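Local coordinates for protein phospholipase C-beta (PLC-beta) (Sepia officinalis, PDB 3QR0) that belongs to the phospholipase C-beta family, joining a PH domain, EF-hand-like repeats, a calcium-binding TIM-barrel core and a C2 domain in a single chain, at residues 352-355 against 356-360; 381-384 against 385-388; 615-618 against 619-622; 134-137 against 138-142; 428-431 against 432-436. One frame throughout, in Å; residues are numbered along the deposited sequence.

All five contacts are local. Contact 3, a loop near the chain centre, is the most buried; contacts 2 and 5 are centred about 29 and 30 Å from that centre, contacts 1 and 4 about 16 and 17 Å. Contacts 1, 4 and 5 follow helices, where side chains pair one turn apart, but contacts 2 and 3 are loops in which a hydroxyl grips a carbonyl and receives a later backbone N-H in an ST turn. Contacts 1, 2 and 5 belong to the X domain of the barrel, and contacts 1 and 2 touch through Tyr356 and Ile381. Contact 1 carries a salt bridge, contact 2 a CH-pi contact, and contacts 3 and 4 a bridging water each.

Contact 1 (352-355 against 356-360); sequences SVEI and YRQVL
Tyr356 N donates to Val353 O, three residues back, whereas Gln358 N and Val359 N bond to Glu354 O and Ile355 O, four residues back, as the chain runs in helix 354-361. The first turn is tied by the hydroxyl of Ser352: its OG accepts from Ile355 N at 3.1 Å, a capping bond, and also meets a bound glycerol. Glu354 serves two partners of the next turn. Its CG lies anti to the backbone N (chi1 -179°) and the chain then bends at chi2, which brings the carboxylate forward, toward Arg357 and Gln358. There its two oxygens part company. OE1 receives Arg357 NH1 at 2.8 Å, a salt bridge approached from above the carboxylate plane, while OE2 uses its anti lone pair for Gln358 NE2 at 2.9 Å, a nearly straight bond (165°) in the plane of the amide. OE2 is also paired with Arg74, so a charged partner serves each oxygen, which probably favours an ionised carboxylate. On the apolar side Ile355 CD1 packs against Val359 CG2 at 4.0 Å. Ser352 O, buried and without a hydrogen-bond partner in the model, sits at the edge of the Tyr356 ring, 3.6 Å from Tyr356 CD2. Outside partners meet the helix on several sides. Tyr356 packs on Leu367 and Leu369 of strand 366-372, its hydroxyl bonding the backbone O of the calcium ligand Glu368; Arg357 NE forms a salt bridge with Glu402 of helix 393-403; and Gln358 touches Arg71 and Arg74 on strand 70-75 of the PH-domain region.

Contact 2 (381-384 against 385-388); sequences ITHG and FTMC
Thr386 turns OG1 into the space between its own backbone N and carbonyl carbon (chi1 71°), and His383 CG lies anti to the backbone N (chi1 -163°); together these rotations place the hydroxyl on the His383 carbonyl and the threonine methyl over the imidazole. Thr386 OG1 donates to His383 O at 2.6 Å, tilted from the carbonyl plane. The same oxygen receives Thr386 N only weakly, at 3.5 Å, across a type II beta turn from His383 to Thr386, so the shorter side-chain bond probably contributes more to closing it. In this turn Phe385 holds the third position with a positive phi of 60°. Thr386 OG1 is an acceptor as well: Cys388 N reaches it at 3.2 Å, forming an ST turn that bends the chain back toward His383. CG2 of Thr386 rests on one face of the imidazole, 4.0 Å from its centroid and displaced toward the rim near ND1, a CH-pi contact. Cys388 SG adds looser packing against His383 CB at 4.1 Å. The imidazole gains a further restraint from ND1, which is hydrogen-bonded to Gln346 O; the nearest atom of the side chain is about 6 Å from the calcium ion. Glycerol, probably from the crystallisation liquor, is bonded to Gly384 O. The turn belongs to the loop joining antiparallel strands 380-381 and 391-392. At its base Thr382 OG1 bonds Thr389 O and the Thr382 side chain touches Trp372 of strand 366-372, while Ile381 packs on Phe393 and Val396 of helix 393-403.

Contact 3 (615-618 against 619-622); sequences EYNG and CSGY
Asn617 O is held by two donors from Ser620: the hydroxyl OG at 2.8 Å, lying in the carbonyl plane, and the backbone N at 3.2 Å, standing above that plane. The two bonds approach from different directions and together restrain the Ser620 hydroxyl and the Asn617 carbonyl. Ser620 OG also accepts from Tyr622 N at 3.2 Å, an ST turn, which links the carbonyl before it to the N-H after it. The side chain of Asn617, with CG anti to its backbone N (chi1 -160°), reaches over the same turn; ND2 donates to Tyr622 O at 2.8 Å, close to the amide plane, while OD1 accepts from Ala323 N. A water completes the loop by donating a hydrogen bond to Tyr616 O and accepting from Gly621 N, each at 2.8 Å. Asn617, Gly618 and Cys619 follow one another in left-handed helical conformation, and Gly621 also has positive phi. With Tyr622 OH bonded to Pro411 O and Glu615 hydrogen-bonded to Asn148 and in a salt bridge with Arg751, the chemistry implies a buried loop shaped chiefly by polar bonds, one water bridging backbone atoms that do not meet directly.

Contact 4 (134-137 against 138-142); sequences SEEV and FSYAY
Glu136 O lies over the centre of the Tyr140 ring, 3.1 Å above its plane, and separately accepts two hydrogen bonds, from Tyr140 N at 3.1 Å and from Ser139 OG at 2.7 Å. Chi1 (-47°) and chi2 (-35°) of Tyr140 together bring the ring face against the carbonyl that its own N-H bonds. At the far end of the ring, Tyr140 OH reaches the carboxylate of Glu136 at 2.7 Å from OE1, a weak bond with Tyr140 OH as donor; the carboxylate and ring planes are turned 54° against each other. Glu136 is bent at chi2 to meet it. A water bridges Glu136 and Ser139, donating to Glu136 OE1 at 2.7 Å and, at longer range, to Ser139 OG. Beneath this layer regular helical bonds continue, including Ala141 N to Val137 O, until Tyr142 leaves the helical conformation. Helix 127-141 is wedged among several elements of the PH-domain region and beyond: Tyr140 and Glu136 pack on Pro19 and on Leu22 of helix 20-24, Ser134 and Phe138 touch Ile73 of strand 70-75, and Phe138, in a cation-pi contact with Lys406, also meets Leu361 of helix 354-361.

Contact 5 (428-431 against 432-436); sequences LAQY and CNEAF
Glu434 runs back along helix 422-436 toward Gln430, and each of its atoms finds something of the preceding turn. CB lies 3.6 Å from Gln430 O and CG 3.4 Å from the same carbonyl oxygen, which meanwhile accepts the backbone N of Glu434. CG is set beside the backbone N (chi1 -68°) and the chain is extended beyond it, carrying CD alongside the Gln430 side chain, 3.9 Å from its CG. OE2 and OE1 meet different neighbours. Glu434 OE2 accepts from Gln430 NE2 at 3.2 Å, a bent bond (141°) reaching it from above the carboxylate plane. Glu434 OE1 lies at the edge of the Tyr431 ring, 4.1 Å from Tyr431 CD1. Gln430 meets its partner by standing extended from CB outward, so that the two side chains lie side by side, pointing the same way, with the amide and carboxylate planes 64° apart. Tyr431 is anchored separately, its OH bonded to Glu378. On the inward side Leu428, Cys432 and Phe436 face strand 412-418, and Ala435 packs on Val397 of helix 393-403. The helix is thus amphipathic: its apolar side lies on the barrel, while on the outer side a long, off-plane amide-to-carboxylate bond, probably modest in strength and aided by charge, links neighbouring turns.

Contact 1 (352-355 against 356-360)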
loop_
_atom_site.group_PDB
_atom_site.type_symbol
_atom_site.label_atom_id
_atom_site.label_comp_id
_atom_site.label_asym_id
_atom_site.label_seq_id
_atom_site.Cartn_x
_atom_site.Cartn_y
_atom_site.Cartn_z
ATOM N N SER A 352 -9.680 -5.822 18.682
ATOM C CA SER A 352 -10.686 -5.180 17.829
ATOM C C SER A 352 -11.279 -6.152 16.811
ATOM O O SER A 352 -10.603 -7.081 16.361
ATOM C CB SER A 352 -10.036 -3.996 17.096
ATOM O OG SER A 352 -10.870 -3.446 16.085
ATOM N N VAL A 353 -12.541 -5.928 16.448
ATOM C CA VAL A 353 -13.145 -6.617 15.314
ATOM C C VAL A 353 -12.900 -5.837 14.024
ATOM O O VAL A 353 -12.531 -6.417 12.999
ATOM C CB VAL A 353 -14.660 -6.809 15.498
ATOM C CG1 VAL A 353 -15.250 -7.530 14.285
ATOM C CG2 VAL A 353 -14.951 -7.575 16.788
ATOM N N GLU A 354 -13.107 -4.525 14.075
ATOM C CA GLU A 354 -12.958 -3.668 12.889
ATOM C C GLU A 354 -11.574 -3.746 12.239
ATOM O O GLU A 354 -11.456 -3.619 11.017
ATOM C CB GLU A 354 -13.296 -2.213 13.243
ATOM C CG GLU A 354 -13.198 -1.210 12.082
ATOM C CD GLU A 354 -14.128 -1.520 10.911
ATOM O OE1 GLU A 354 -15.277 -1.967 11.130
ATOM O OE2 GLU A 354 -13.705 -1.295 9.757
ATOM N N ILE A 355 -10.530 -3.958 13.046
ATOM C CA ILE A 355 -9.173 -4.110 12.505
ATOM C C ILE A 355 -9.085 -5.234 11.463
ATOM O O ILE A 355 -8.313 -5.130 10.511
ATOM C CB ILE A 355 -8.115 -4.310 13.641
ATOM C CG1 ILE A 355 -6.680 -4.220 13.098
ATOM C CG2 ILE A 355 -8.327 -5.638 14.357
ATOM C CD1 ILE A 355 -6.354 -2.920 12.383
ATOM N N TYR A 356 -9.877 -6.296 11.622
ATOM C CA TYR A 356 -9.906 -7.373 10.623
ATOM C C TYR A 356 -10.399 -6.884 9.267
ATOM O O TYR A 356 -9.835 -7.236 8.234
ATOM C CB TYR A 356 -10.736 -8.569 11.098
ATOM C CG TYR A 356 -9.996 -9.425 12.096
ATOM C CD1 TYR A 356 -9.184 -10.481 11.678
ATOM C CD2 TYR A 356 -10.090 -9.165 13.458
ATOM C CE1 TYR A 356 -8.490 -11.258 12.599
ATOM C CE2 TYR A 356 -9.407 -9.937 14.383
ATOM C CZ TYR A 356 -8.610 -10.974 13.955
ATOM O OH TYR A 356 -7.938 -11.723 14.892
ATOM N N ARG A 357 -11.444 -6.061 9.271
ATOM C CA ARG A 357 -11.942 -5.476 8.037
ATOM C C ARG A 357 -10.849 -4.589 7.440
ATOM O O ARG A 357 -10.544 -4.691 6.261
ATOM C CB ARG A 357 -13.219 -4.662 8.286
ATOM C CG ARG A 357 -14.371 -5.462 8.855
ATOM C CD ARG A 357 -15.676 -4.673 8.868
ATOM N NE ARG A 357 -16.730 -5.416 9.557
ATOM C CZ ARG A 357 -17.011 -5.350 10.863
ATOM N NH1 ARG A 357 -16.349 -4.545 11.683
ATOM N NH2 ARG A 357 -17.991 -6.095 11.352
ATOM N N GLN A 358 -10.230 -3.743 8.266
ATOM C CA GLN A 358 -9.226 -2.803 7.758
ATOM C C GLN A 358 -8.008 -3.502 7.167
ATOM O O GLN A 358 -7.496 -3.078 6.129
ATOM C CB GLN A 358 -8.790 -1.805 8.838
ATOM C CG GLN A 358 -9.881 -0.831 9.257
ATOM C CD GLN A 358 -10.443 -0.030 8.100
ATOM O OE1 GLN A 358 -9.697 0.466 7.254
ATOM N NE2 GLN A 358 -11.767 0.108 8.061
ATOM N N VAL A 359 -7.543 -4.564 7.819
ATOM C CA VAL A 359 -6.381 -5.308 7.322
ATOM C C VAL A 359 -6.683 -5.988 5.981
ATOM O O VAL A 359 -5.862 -5.941 5.052
ATOM C CB VAL A 359 -5.865 -6.317 8.379
ATOM C CG1 VAL A 359 -4.849 -7.276 7.778
ATOM C CG2 VAL A 359 -5.256 -5.556 9.557
ATOM N N LEU A 360 -7.876 -6.575 5.862
ATOM C CA LEU A 360 -8.297 -7.213 4.611
ATOM C C LEU A 360 -8.460 -6.198 3.474
ATOM O O LEU A 360 -8.243 -6.522 2.305
ATOM C CB LEU A 360 -9.592 -8.007 4.820
ATOM C CG LEU A 360 -9.415 -9.327 5.584
ATOM C CD1 LEU A 360 -10.740 -9.841 6.117
ATOM C CD2 LEU A 360 -8.745 -10.375 4.696
#

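Contact 2 (381-384 against 385-388)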
loop_
_atom_site.group_PDB
_atom_site.type_symbol
_atom_site.label_atom_id
_atom_site.label_comp_id
_atom_site.label_asym_id
_atom_site.label_seq_id
_atom_site.Cartn_x
_atom_site.Cartn_y
_atom_site.Cartn_z
ATOM N N ILE A 381 -11.327 -13.871 21.220
ATOM C CA ILE A 381 -10.000 -13.618 20.667
ATOM C C ILE A 381 -9.298 -12.578 21.525
ATOM O O ILE A 381 -9.865 -11.527 21.833
ATOM C CB ILE A 381 -10.079 -13.135 19.212
ATOM C CG1 ILE A 381 -10.532 -14.286 18.309
ATOM C CG2 ILE A 381 -8.723 -12.582 18.739
ATOM C CD1 ILE A 381 -10.761 -13.885 16.852
ATOM N N THR A 382 -8.065 -12.885 21.920
ATOM C CA THR A 382 -7.265 -11.987 22.742
ATOM C C THR A 382 -5.828 -12.497 22.807
ATOM O O THR A 382 -5.536 -13.604 22.342
ATOM C CB THR A 382 -7.836 -11.863 24.186
ATOM O OG1 THR A 382 -7.214 -10.763 24.861
ATOM C CG2 THR A 382 -7.617 -13.147 24.993
ATOM N N HIS A 383 -4.935 -11.690 23.374
ATOM C CA HIS A 383 -3.570 -12.134 23.644
ATOM C C HIS A 383 -3.544 -12.715 25.054
ATOM O O HIS A 383 -3.657 -11.986 26.041
ATOM C CB HIS A 383 -2.569 -10.978 23.496
ATOM C CG HIS A 383 -1.141 -11.421 23.368
ATOM N ND1 HIS A 383 -0.084 -10.537 23.396
ATOM C CD2 HIS A 383 -0.596 -12.652 23.206
ATOM C CE1 HIS A 383 1.051 -11.202 23.258
ATOM N NE2 HIS A 383 0.769 -12.489 23.141
ATOM N N GLY A 384 -3.418 -14.036 25.140
ATOM C CA GLY A 384 -3.501 -14.738 26.414
ATOM C C GLY A 384 -2.470 -14.319 27.447
ATOM O O GLY A 384 -1.331 -14.001 27.106
ATOM N N PHE A 385 -2.894 -14.327 28.710
ATOM C CA PHE A 385 -2.064 -13.967 29.863
ATOM C C PHE A 385 -1.521 -12.532 29.822
ATOM O O PHE A 385 -0.464 -12.246 30.391
ATOM C CB PHE A 385 -0.926 -14.974 30.052
ATOM C CG PHE A 385 -1.392 -16.401 30.143
ATOM C CD1 PHE A 385 -1.818 -16.926 31.353
ATOM C CD2 PHE A 385 -1.398 -17.218 29.022
ATOM C CE1 PHE A 385 -2.250 -18.253 31.443
ATOM C CE2 PHE A 385 -1.830 -18.541 29.104
ATOM C CZ PHE A 385 -2.255 -19.054 30.312
ATOM N N THR A 386 -2.264 -11.632 29.182
ATOM C CA THR A 386 -1.905 -10.213 29.159
ATOM C C THR A 386 -3.094 -9.384 29.631
ATOM O O THR A 386 -4.132 -9.936 29.979
ATOM C CB THR A 386 -1.514 -9.738 27.749
ATOM O OG1 THR A 386 -2.688 -9.691 26.929
ATOM C CG2 THR A 386 -0.454 -10.657 27.122
ATOM N N MET A 387 -2.945 -8.062 29.628
ATOM C CA MET A 387 -4.047 -7.168 29.973
ATOM C C MET A 387 -4.799 -6.636 28.746
ATOM O O MET A 387 -5.565 -5.675 28.857
ATOM C CB MET A 387 -3.522 -6.006 30.821
ATOM C CG MET A 387 -2.926 -6.457 32.155
ATOM S SD MET A 387 -4.108 -7.346 33.185
ATOM C CE MET A 387 -5.214 -6.015 33.669
ATOM N N CYS A 388 -4.592 -7.256 27.584
ATOM C CA CYS A 388 -5.333 -6.870 26.387
ATOM C C CYS A 388 -6.826 -7.149 26.567
ATOM O O CYS A 388 -7.215 -8.071 27.285
ATOM C CB CYS A 388 -4.812 -7.607 25.151
ATOM S SG CYS A 388 -3.162 -7.090 24.611
#

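Contact 3 (615-618 against 619-622)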
loop_
_atom_site.group_PDB
_atom_site.type_symbol
_atom_site.label_atom_id
_atom_site.label_comp_id
_atom_site.label_asym_id
_atom_site.label_seq_id
_atom_site.Cartn_x
_atom_site.Cartn_y
_atom_site.Cartn_z
ATOM N N GLU A 615 1.050 -3.104 -3.121
ATOM C CA GLU A 615 0.166 -2.311 -3.966
ATOM C C GLU A 615 0.141 -2.889 -5.377
ATOM O O GLU A 615 -0.880 -2.830 -6.060
ATOM C CB GLU A 615 0.614 -0.849 -4.044
ATOM C CG GLU A 615 -0.399 0.021 -4.787
ATOM C CD GLU A 615 0.022 1.456 -4.944
ATOM O OE1 GLU A 615 1.236 1.751 -4.879
ATOM O OE2 GLU A 615 -0.882 2.300 -5.127
ATOM N N TYR A 616 1.271 -3.452 -5.799
ATOM C CA TYR A 616 1.416 -3.984 -7.150
ATOM C C TYR A 616 0.680 -5.315 -7.323
ATOM O O TYR A 616 0.197 -5.905 -6.358
ATOM C CB TYR A 616 2.903 -4.081 -7.523
ATOM C CG TYR A 616 3.518 -2.711 -7.710
ATOM C CD1 TYR A 616 3.452 -2.070 -8.938
ATOM C CD2 TYR A 616 4.126 -2.042 -6.651
ATOM C CE1 TYR A 616 3.990 -0.808 -9.123
ATOM C CE2 TYR A 616 4.669 -0.777 -6.826
ATOM C CZ TYR A 616 4.592 -0.166 -8.068
ATOM O OH TYR A 616 5.123 1.083 -8.269
ATOM N N ASN A 617 0.573 -5.755 -8.575
ATOM C CA ASN A 617 -0.257 -6.894 -8.952
ATOM C C ASN A 617 -1.709 -6.724 -8.478
ATOM O O ASN A 617 -2.288 -7.615 -7.859
ATOM C CB ASN A 617 0.343 -8.215 -8.466
ATOM C CG ASN A 617 -0.199 -9.414 -9.230
ATOM O OD1 ASN A 617 -0.382 -9.353 -10.450
ATOM N ND2 ASN A 617 -0.464 -10.509 -8.517
ATOM N N GLY A 618 -2.272 -5.558 -8.781
ATOM C CA GLY A 618 -3.687 -5.272 -8.537
ATOM C C GLY A 618 -4.080 -5.142 -7.082
ATOM O O GLY A 618 -5.259 -5.243 -6.749
ATOM N N CYS A 619 -3.102 -4.904 -6.212
ATOM C CA CYS A 619 -3.321 -4.953 -4.768
ATOM C C CYS A 619 -4.022 -6.264 -4.359
ATOM O O CYS A 619 -4.869 -6.290 -3.464
ATOM C CB CYS A 619 -4.104 -3.720 -4.302
ATOM S SG CYS A 619 -3.854 -3.328 -2.554
ATOM N N SER A 620 -3.634 -7.350 -5.016
ATOM C CA SER A 620 -4.228 -8.672 -4.785
ATOM C C SER A 620 -3.732 -9.338 -3.503
ATOM O O SER A 620 -4.344 -10.289 -3.018
ATOM C CB SER A 620 -3.903 -9.588 -5.957
ATOM O OG SER A 620 -2.500 -9.786 -6.058
ATOM N N GLY A 621 -2.603 -8.858 -2.983
ATOM C CA GLY A 621 -1.951 -9.482 -1.838
ATOM C C GLY A 621 -1.047 -10.644 -2.218
ATOM O O GLY A 621 -0.537 -11.333 -1.338
ATOM N N TYR A 622 -0.852 -10.859 -3.522
ATOM C CA TYR A 622 0.035 -11.906 -4.039
ATOM C C TYR A 622 1.062 -11.326 -5.000
ATOM O O TYR A 622 0.703 -10.609 -5.928
ATOM C CB TYR A 622 -0.778 -12.977 -4.771
ATOM C CG TYR A 622 -1.502 -13.901 -3.838
ATOM C CD1 TYR A 622 -2.689 -13.513 -3.222
ATOM C CD2 TYR A 622 -0.995 -15.167 -3.555
ATOM C CE1 TYR A 622 -3.349 -14.368 -2.346
ATOM C CE2 TYR A 622 -1.636 -16.014 -2.690
ATOM C CZ TYR A 622 -2.814 -15.615 -2.088
ATOM O OH TYR A 622 -3.445 -16.469 -1.223
HETATM O O HOH W 1 -0.442 -7.397 -4.106
#

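Contact 4 (134-137 against 138-142)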
loop_
_atom_site.group_PDB
_atom_site.type_symbol
_atom_site.label_atom_id
_atom_site.label_comp_id
_atom_site.label_asym_id
_atom_site.label_seq_id
_atom_site.Cartn_x
_atom_site.Cartn_y
_atom_site.Cartn_z
ATOM N N SER A 134 -22.710 2.945 -2.324
ATOM C CA SER A 134 -21.720 2.093 -1.672
ATOM C C SER A 134 -20.783 1.431 -2.680
ATOM O O SER A 134 -19.570 1.405 -2.479
ATOM C CB SER A 134 -22.407 1.022 -0.823
ATOM O OG SER A 134 -21.471 0.404 0.046
ATOM N N GLU A 135 -21.346 0.906 -3.767
ATOM C CA GLU A 135 -20.540 0.255 -4.799
ATOM C C GLU A 135 -19.678 1.251 -5.568
ATOM O O GLU A 135 -18.516 0.978 -5.848
ATOM C CB GLU A 135 -21.426 -0.524 -5.769
ATOM C CG GLU A 135 -22.082 -1.723 -5.115
ATOM C CD GLU A 135 -23.042 -2.448 -6.032
ATOM O OE1 GLU A 135 -23.830 -1.774 -6.735
ATOM O OE2 GLU A 135 -23.017 -3.699 -6.035
ATOM N N GLU A 136 -20.247 2.403 -5.895
ATOM C CA GLU A 136 -19.530 3.403 -6.686
ATOM C C GLU A 136 -18.398 4.043 -5.895
ATOM O O GLU A 136 -17.261 4.090 -6.366
ATOM C CB GLU A 136 -20.490 4.480 -7.204
ATOM C CG GLU A 136 -21.409 4.006 -8.328
ATOM C CD GLU A 136 -20.662 3.560 -9.577
ATOM O OE1 GLU A 136 -19.643 4.192 -9.933
ATOM O OE2 GLU A 136 -21.107 2.574 -10.210
ATOM N N VAL A 137 -18.708 4.523 -4.692
ATOM C CA VAL A 137 -17.715 5.212 -3.868
ATOM C C VAL A 137 -16.557 4.288 -3.478
ATOM O O VAL A 137 -15.403 4.713 -3.478
ATOM C CB VAL A 137 -18.354 5.832 -2.613
ATOM C CG1 VAL A 137 -17.283 6.383 -1.676
ATOM C CG2 VAL A 137 -19.322 6.930 -3.015
ATOM N N PHE A 138 -16.860 3.028 -3.161
ATOM C CA PHE A 138 -15.806 2.071 -2.848
ATOM C C PHE A 138 -14.848 1.930 -4.037
ATOM O O PHE A 138 -13.631 1.986 -3.862
ATOM C CB PHE A 138 -16.373 0.702 -2.464
ATOM C CG PHE A 138 -15.334 -0.239 -1.919
ATOM C CD1 PHE A 138 -15.038 -0.252 -0.561
ATOM C CD2 PHE A 138 -14.634 -1.090 -2.764
ATOM C CE1 PHE A 138 -14.059 -1.108 -0.045
ATOM C CE2 PHE A 138 -13.652 -1.951 -2.261
ATOM C CZ PHE A 138 -13.370 -1.960 -0.892
ATOM N N SER A 139 -15.398 1.766 -5.240
ATOM C CA SER A 139 -14.568 1.621 -6.434
ATOM C C SER A 139 -13.672 2.847 -6.660
ATOM O O SER A 139 -12.540 2.691 -7.098
ATOM C CB SER A 139 -15.410 1.301 -7.686
ATOM O OG SER A 139 -16.128 2.433 -8.144
ATOM N N TYR A 140 -14.151 4.051 -6.333
ATOM C CA TYR A 140 -13.338 5.265 -6.505
ATOM C C TYR A 140 -12.222 5.354 -5.473
ATOM O O TYR A 140 -11.134 5.829 -5.788
ATOM C CB TYR A 140 -14.161 6.563 -6.418
ATOM C CG TYR A 140 -15.438 6.595 -7.217
ATOM C CD1 TYR A 140 -15.543 5.966 -8.459
ATOM C CD2 TYR A 140 -16.537 7.290 -6.745
ATOM C CE1 TYR A 140 -16.743 6.007 -9.181
ATOM C CE2 TYR A 140 -17.719 7.341 -7.451
ATOM C CZ TYR A 140 -17.823 6.704 -8.662
ATOM O OH TYR A 140 -19.022 6.769 -9.338
ATOM N N ALA A 141 -12.508 4.918 -4.246
ATOM C CA ALA A 141 -11.535 4.944 -3.159
ATOM C C ALA A 141 -10.414 3.942 -3.376
ATOM O O ALA A 141 -9.302 4.159 -2.896
ATOM C CB ALA A 141 -12.214 4.675 -1.809
ATOM N N TYR A 142 -10.713 2.838 -4.068
ATOM C CA TYR A 142 -9.714 1.800 -4.341
ATOM C C TYR A 142 -9.282 1.754 -5.802
ATOM O O TYR A 142 -8.744 0.755 -6.265
ATOM C CB TYR A 142 -10.225 0.437 -3.849
ATOM C CG TYR A 142 -10.177 0.387 -2.345
ATOM C CD1 TYR A 142 -9.075 -0.135 -1.686
ATOM C CD2 TYR A 142 -11.190 0.946 -1.584
ATOM C CE1 TYR A 142 -9.004 -0.144 -0.296
ATOM C CE2 TYR A 142 -11.128 0.951 -0.193
ATOM C CZ TYR A 142 -10.035 0.401 0.443
ATOM O OH TYR A 142 -9.971 0.402 1.816
HETATM O O HOH W 2 -17.725 2.535 -10.975
#

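Contact 5 (428-431 against 432-436)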
loop_
_atom_site.group_PDB
_atom_site.type_symbol
_atom_site.label_atom_id
_atom_site.label_comp_id
_atom_site.label_asym_id
_atom_site.label_seq_id
_atom_site.Cartn_x
_atom_site.Cartn_y
_atom_site.Cartn_z
ATOM N N LEU A 428 -16.174 -22.650 17.407
ATOM C CA LEU A 428 -15.281 -22.052 16.406
ATOM C C LEU A 428 -15.618 -22.593 15.022
ATOM O O LEU A 428 -15.834 -21.828 14.084
ATOM C CB LEU A 428 -13.806 -22.346 16.698
ATOM C CG LEU A 428 -13.149 -21.816 17.973
ATOM C CD1 LEU A 428 -11.707 -22.296 18.044
ATOM C CD2 LEU A 428 -13.214 -20.304 18.062
ATOM N N ALA A 429 -15.659 -23.921 14.912
ATOM C CA ALA A 429 -15.951 -24.595 13.645
ATOM C C ALA A 429 -17.335 -24.238 13.133
ATOM O O ALA A 429 -17.513 -23.971 11.946
ATOM C CB ALA A 429 -15.826 -26.107 13.804
ATOM N N GLN A 430 -18.309 -24.226 14.038
ATOM C CA GLN A 430 -19.684 -23.879 13.693
ATOM C C GLN A 430 -19.777 -22.468 13.119
ATOM O O GLN A 430 -20.395 -22.263 12.074
ATOM C CB GLN A 430 -20.593 -24.000 14.918
ATOM C CG GLN A 430 -22.048 -23.675 14.639
ATOM C CD GLN A 430 -22.914 -23.743 15.884
ATOM O OE1 GLN A 430 -22.665 -24.536 16.793
ATOM N NE2 GLN A 430 -23.944 -22.909 15.923
ATOM N N TYR A 431 -19.154 -21.504 13.794
ATOM C CA TYR A 431 -19.228 -20.102 13.361
ATOM C C TYR A 431 -18.442 -19.840 12.077
ATOM O O TYR A 431 -18.829 -18.978 11.287
ATOM C CB TYR A 431 -18.795 -19.142 14.478
ATOM C CG TYR A 431 -19.610 -19.249 15.757
ATOM C CD1 TYR A 431 -20.993 -19.432 15.722
ATOM C CD2 TYR A 431 -18.997 -19.157 17.000
ATOM C CE1 TYR A 431 -21.731 -19.534 16.888
ATOM C CE2 TYR A 431 -19.725 -19.251 18.172
ATOM C CZ TYR A 431 -21.091 -19.440 18.113
ATOM O OH TYR A 431 -21.818 -19.543 19.276
ATOM N N CYS A 432 -17.350 -20.576 11.863
ATOM C CA CYS A 432 -16.650 -20.529 10.576
ATOM C C CYS A 432 -17.598 -20.962 9.464
ATOM O O CYS A 432 -17.711 -20.290 8.442
ATOM C CB CYS A 432 -15.420 -21.439 10.563
ATOM S SG CYS A 432 -14.000 -20.788 11.464
ATOM N N ASN A 433 -18.275 -22.087 9.670
ATOM C CA ASN A 433 -19.213 -22.604 8.676
ATOM C C ASN A 433 -20.338 -21.615 8.391
ATOM O O ASN A 433 -20.633 -21.312 7.232
ATOM C CB ASN A 433 -19.784 -23.956 9.120
ATOM C CG ASN A 433 -18.788 -25.091 8.953
ATOM O OD1 ASN A 433 -18.286 -25.331 7.855
ATOM N ND2 ASN A 433 -18.505 -25.802 10.038
ATOM N N GLU A 434 -20.946 -21.098 9.451
ATOM C CA GLU A 434 -22.084 -20.195 9.312
ATOM C C GLU A 434 -21.687 -18.830 8.750
ATOM O O GLU A 434 -22.420 -18.261 7.945
ATOM C CB GLU A 434 -22.814 -20.043 10.651
ATOM C CG GLU A 434 -23.526 -21.329 11.080
ATOM C CD GLU A 434 -24.134 -21.257 12.475
ATOM O OE1 GLU A 434 -24.024 -20.204 13.140
ATOM O OE2 GLU A 434 -24.723 -22.270 12.906
ATOM N N ALA A 435 -20.529 -18.315 9.164
ATOM C CA ALA A 435 -20.069 -17.005 8.705
ATOM C C ALA A 435 -19.572 -17.036 7.262
ATOM O O ALA A 435 -19.894 -16.139 6.475
ATOM C CB ALA A 435 -18.979 -16.465 9.626
ATOM N N PHE A 436 -18.792 -18.062 6.917
ATOM C CA PHE A 436 -18.118 -18.117 5.618
ATOM C C PHE A 436 -18.911 -18.817 4.525
ATOM O O PHE A 436 -18.756 -18.479 3.352
ATOM C CB PHE A 436 -16.753 -18.808 5.733
ATOM C CG PHE A 436 -15.810 -18.164 6.713
ATOM C CD1 PHE A 436 -15.747 -16.784 6.853
ATOM C CD2 PHE A 436 -14.957 -18.946 7.481
ATOM C CE1 PHE A 436 -14.866 -16.201 7.755
ATOM C CE2 PHE A 436 -14.069 -18.363 8.383
ATOM C CZ PHE A 436 -14.029 -16.998 8.522
#